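Local coordinates for putative uncharacterized protein (PDB 3TDG), which is a DsbG-type thioredoxin-fold oxidoreductase of Helicobacter pylori that probably acts on the disulfide bonds of other proteins as a reductase, at residues D134-L139 / R179-G184; A144-K149 / L173-V178. All coordinates share one frame; numbering follows the deposited sequence.

Contact 1: residues D134-L139 / R179-G184; sequences DYAIEL and RMVVVG. With FMT (formic acid), chain C.
R179 opens the second segment by laying its side chain beside that of E138; the two residues form a non-hydrogen-bonded pair of the antiparallel strands, and their side chains point the same way. R179 NE donates to E138 OE1 at 2.7 Å, meeting that oxygen from above the carboxylate plane, and R179 NH2 adds a weak second bond to the same atom. Carboxylate and guanidinium planes lie only 18° apart, in a salt bridge at the margin of the sheet. E138 has CG anti to its backbone N (chi1 -174°), which lets its CG rest 4.0 Å from R179 CG beneath the charges. At M180 the backbones pair directly: I137 N reaches M180 O at 2.9 Å, and M180 N returns a bond to I137 O. On the opposite face from the salt bridge, I137 and M180 meet only loosely through their CB atoms. V181 then turns CG2 to A136 CB and CG1 to the Y135 ring, which it approaches obliquely, 4.0 Å from CE2. Before I137 the first segment is no longer strand, and a water joins the two backbones, donating to Y135 O and M180 O while accepting from V182 N. V182 O is held by Y135 OH at 2.7 Å, close to the plane of the ring, while V182 CG2 packs on I137 CD1. A formic acid, probably from the crystallisation liquor, accepts a bond from E138 N on the outer side of strand 137-139. This is the edge of the thioredoxin-fold sheet: strand 150-155 pairs with the other side of 177-182, helices 188-206 and 211-222 cover I137 and V182, and helix 235-249 packs against Y135, V181 and V183.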
# COMPACT_ATOMS: atom_id res chain seq x y z
N ASP A 134 26.55 19.16 -8.63
CA ASP A 134 26.87 20.55 -8.94
C ASP A 134 25.63 21.48 -8.81
O ASP A 134 25.75 22.68 -8.97
CB ASP A 134 27.44 20.66 -10.36
CG ASP A 134 26.50 20.13 -11.42
OD1 ASP A 134 26.49 20.68 -12.54
OD2 ASP A 134 25.74 19.18 -11.15
N TYR A 135 24.47 20.90 -8.52
CA TYR A 135 23.22 21.65 -8.58
C TYR A 135 23.08 22.66 -7.42
O TYR A 135 22.79 23.86 -7.65
CB TYR A 135 22.01 20.71 -8.68
CG TYR A 135 20.75 21.43 -9.08
CD1 TYR A 135 20.35 21.48 -10.43
CD2 TYR A 135 19.96 22.09 -8.14
CE1 TYR A 135 19.23 22.14 -10.82
CE2 TYR A 135 18.81 22.78 -8.52
CZ TYR A 135 18.45 22.79 -9.86
OH TYR A 135 17.31 23.44 -10.27
N ALA A 136 23.31 22.19 -6.19
CA ALA A 136 23.17 23.06 -5.01
C ALA A 136 24.26 24.08 -5.00
O ALA A 136 25.38 23.79 -5.45
CB ALA A 136 23.23 22.24 -3.70
N ILE A 137 23.94 25.27 -4.48
CA ILE A 137 24.92 26.33 -4.33
C ILE A 137 25.34 26.32 -2.88
O ILE A 137 24.58 26.75 -2.00
CB ILE A 137 24.34 27.72 -4.65
CG1 ILE A 137 23.82 27.75 -6.09
CG2 ILE A 137 25.38 28.82 -4.39
CD1 ILE A 137 22.71 28.73 -6.29
N GLU A 138 26.55 25.84 -2.63
CA GLU A 138 27.05 25.72 -1.27
C GLU A 138 27.84 26.97 -0.87
O GLU A 138 28.85 27.31 -1.49
CB GLU A 138 27.88 24.44 -1.10
CG GLU A 138 28.31 24.21 0.34
CD GLU A 138 28.97 22.86 0.58
OE1 GLU A 138 28.35 21.80 0.31
OE2 GLU A 138 30.10 22.86 1.07
N LEU A 139 27.37 27.65 0.18
CA LEU A 139 28.04 28.82 0.71
C LEU A 139 28.54 28.55 2.13
O LEU A 139 27.74 28.41 3.05
CB LEU A 139 27.10 30.03 0.68
CG LEU A 139 26.39 30.26 -0.66
CD1 LEU A 139 25.11 31.07 -0.48
CD2 LEU A 139 27.33 30.89 -1.70
N ARG A 179 23.35 25.15 1.79
CA ARG A 179 23.20 24.60 0.46
C ARG A 179 21.86 25.03 -0.13
O ARG A 179 20.81 24.42 0.13
CB ARG A 179 23.32 23.08 0.46
CG ARG A 179 24.70 22.60 0.92
CD ARG A 179 24.82 21.11 0.87
NE ARG A 179 26.15 20.71 1.34
CZ ARG A 179 26.48 19.50 1.77
NH1 ARG A 179 25.58 18.53 1.79
NH2 ARG A 179 27.72 19.27 2.16
N MET A 180 21.90 26.09 -0.93
CA MET A 180 20.70 26.60 -1.55
C MET A 180 20.36 25.82 -2.84
O MET A 180 21.17 25.74 -3.76
CB MET A 180 20.87 28.09 -1.83
CG MET A 180 19.57 28.79 -2.14
SD MET A 180 19.73 30.54 -1.83
CE MET A 180 18.35 31.16 -2.79
N VAL A 181 19.16 25.25 -2.88
CA VAL A 181 18.70 24.46 -4.02
C VAL A 181 17.62 25.28 -4.73
O VAL A 181 16.49 25.41 -4.23
CB VAL A 181 18.13 23.11 -3.55
CG1 VAL A 181 17.59 22.28 -4.72
CG2 VAL A 181 19.21 22.31 -2.77
N VAL A 182 17.99 25.87 -5.87
CA VAL A 182 17.11 26.81 -6.59
C VAL A 182 16.29 26.05 -7.63
O VAL A 182 16.84 25.54 -8.61
CB VAL A 182 17.90 28.01 -7.21
CG1 VAL A 182 16.94 29.04 -7.86
CG2 VAL A 182 18.72 28.69 -6.16
N VAL A 183 15.00 25.94 -7.38
CA VAL A 183 14.13 25.09 -8.18
C VAL A 183 13.28 25.90 -9.17
O VAL A 183 13.08 27.11 -8.99
CB VAL A 183 13.20 24.24 -7.30
CG1 VAL A 183 14.03 23.24 -6.46
CG2 VAL A 183 12.33 25.14 -6.39
N GLY A 184 12.78 25.22 -10.19
CA GLY A 184 11.85 25.80 -11.15
C GLY A 184 10.45 25.30 -10.87
O GLY A 184 9.85 24.66 -11.72
C FMT C . 29.06 26.75 -4.75
O1 FMT C . 29.74 27.20 -5.68
O2 FMT C . 28.20 25.86 -4.88
O HOH W 1 20.62 25.55 -6.63

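Contact 2: residues A144-K149 / L173-V178; sequences AANKDK and LKENTV
N146 points its side chain at K174 and E175, and its amide does the touching: ND2 gives a hydrogen to K174 O at 2.7 Å. The bond lies in the carbonyl plane of K174 and close to the amide plane of N146, though it is bent at the hydrogen (139°). In N146 CG is anti to the carbonyl carbon (chi1 -64°), which turns the amide group toward K174. N146 CB, for its part, sits 3.5 Å from E175 O. The other amide atom is engaged too, since K149 NZ folds back and donates to N146 OD1 from above the carbonyl plane at 2.7 Å. On the way K149 CD passes 3.8 Å from E175 O. T177 faces the turn from the start of strand 177-182, directing OG1 to K147 O at 3.0 Å; the hydroxyl comes in well off the carbonyl direction, at a C=O...O angle of 110°. Two residues on in the turn, K149 O accepts from T177 N at 2.7 Å, and the same oxygen sits 3.3 Å from N176 CB. The type I beta turn from N146 to K149, closed by K149 N to N146 O, presents the carbonyls of K147 and K149 to T177. S141 N donates to T177 OG1, so that hydroxyl bridges two parts of the loop joining strands 137-139 and 150-155. The contact is almost wholly polar: the N146 amide meets K174 O, while the hydroxyl and backbone N of T177 meet two turn carbonyls. K149 NZ also lies 5.6 Å from E175 OE2, which may add modest electrostatic attraction.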
# COMPACT_ATOMS: atom_id res chain seq x y z
N ALA A 144 34.19 30.01 10.56
CA ALA A 144 34.82 28.72 10.24
C ALA A 144 34.46 27.58 11.20
O ALA A 144 34.50 26.40 10.84
CB ALA A 144 36.35 28.88 10.15
N ALA A 145 34.12 27.96 12.43
CA ALA A 145 33.69 27.03 13.47
C ALA A 145 32.42 26.26 13.07
O ALA A 145 32.24 25.09 13.45
CB ALA A 145 33.47 27.79 14.76
N ASN A 146 31.58 26.92 12.28
CA ASN A 146 30.24 26.43 11.93
C ASN A 146 30.13 25.78 10.56
O ASN A 146 29.03 25.37 10.15
CB ASN A 146 29.23 27.59 12.03
CG ASN A 146 29.10 28.14 13.44
OD1 ASN A 146 29.24 27.41 14.42
ND2 ASN A 146 28.81 29.43 13.55
N LYS A 147 31.26 25.67 9.85
CA LYS A 147 31.30 25.15 8.48
C LYS A 147 30.67 23.77 8.30
O LYS A 147 30.20 23.44 7.20
CB LYS A 147 32.73 25.19 7.91
CG LYS A 147 33.73 24.29 8.63
CD LYS A 147 35.16 24.55 8.15
CE LYS A 147 35.56 23.64 6.99
NZ LYS A 147 35.57 22.20 7.41
N ASP A 148 30.63 22.97 9.37
CA ASP A 148 30.10 21.61 9.30
C ASP A 148 28.57 21.52 9.52
O ASP A 148 27.97 20.46 9.34
CB ASP A 148 30.83 20.71 10.29
CG ASP A 148 32.18 20.24 9.77
OD1 ASP A 148 32.78 20.94 8.93
OD2 ASP A 148 32.63 19.15 10.22
N LYS A 149 27.97 22.64 9.89
CA LYS A 149 26.53 22.67 10.17
C LYS A 149 25.76 22.98 8.88
O LYS A 149 25.79 24.11 8.39
CB LYS A 149 26.21 23.66 11.30
CG LYS A 149 26.89 23.31 12.65
CD LYS A 149 26.51 24.32 13.74
CE LYS A 149 27.68 24.56 14.71
NZ LYS A 149 27.46 25.75 15.60
N LEU A 173 24.48 32.40 7.43
CA LEU A 173 25.88 32.00 7.20
C LEU A 173 26.69 32.07 8.49
O LEU A 173 27.48 31.18 8.77
CB LEU A 173 26.52 32.80 6.07
CG LEU A 173 25.98 32.39 4.69
CD1 LEU A 173 26.47 33.28 3.54
CD2 LEU A 173 26.24 30.91 4.39
N LYS A 174 26.45 33.11 9.28
CA LYS A 174 27.02 33.20 10.63
C LYS A 174 26.87 31.89 11.41
O LYS A 174 27.77 31.52 12.15
CB LYS A 174 26.43 34.39 11.40
CG LYS A 174 26.96 35.72 10.90
CD LYS A 174 26.01 36.88 11.18
CE LYS A 174 26.65 38.20 10.73
NZ LYS A 174 25.74 39.37 10.90
N GLU A 175 25.76 31.17 11.20
CA GLU A 175 25.47 29.95 11.97
C GLU A 175 25.59 28.62 11.23
O GLU A 175 25.73 27.57 11.86
CB GLU A 175 24.07 30.03 12.60
CG GLU A 175 23.72 31.37 13.24
CD GLU A 175 24.48 31.67 14.53
OE1 GLU A 175 24.37 32.83 15.00
OE2 GLU A 175 25.17 30.78 15.09
N ASN A 176 25.51 28.64 9.89
CA ASN A 176 25.55 27.41 9.09
C ASN A 176 26.29 27.55 7.76
O ASN A 176 26.50 28.65 7.28
CB ASN A 176 24.14 26.93 8.73
CG ASN A 176 23.34 26.48 9.93
OD1 ASN A 176 23.25 25.30 10.23
ND2 ASN A 176 22.72 27.44 10.60
N THR A 177 26.66 26.42 7.18
CA THR A 177 26.94 26.38 5.75
C THR A 177 25.61 26.09 5.08
O THR A 177 24.94 25.12 5.42
CB THR A 177 28.02 25.34 5.39
OG1 THR A 177 29.30 25.90 5.68
CG2 THR A 177 27.97 24.99 3.89
N VAL A 178 25.24 26.95 4.14
CA VAL A 178 23.98 26.84 3.42
C VAL A 178 24.16 26.18 2.06
O VAL A 178 25.04 26.57 1.28
CB VAL A 178 23.32 28.23 3.26
CG1 VAL A 178 22.16 28.20 2.23
CG2 VAL A 178 22.86 28.74 4.62

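Overall arrangement
Both contacts use strand 177-182, contact 2 at its start and contact 1 further along, with centres about 16 Å apart. They join where L139 N lies 2.8 Å from V178 O, a probable hydrogen bond continuing the pairing of strands 137-139 and 177-182, and where E138 CG packs on T177 CG2. Contact 1 is mostly buried: regular strand pairing and aliphatic packing beneath helices, with its salt bridge toward the margin. Contact 2 is partly buried at one end of the same sheet, where an irregular loop meets a helix-to-strand junction through bonds to backbone carbonyls, given by an amide, a hydroxyl and one backbone N-H, with little apolar packing.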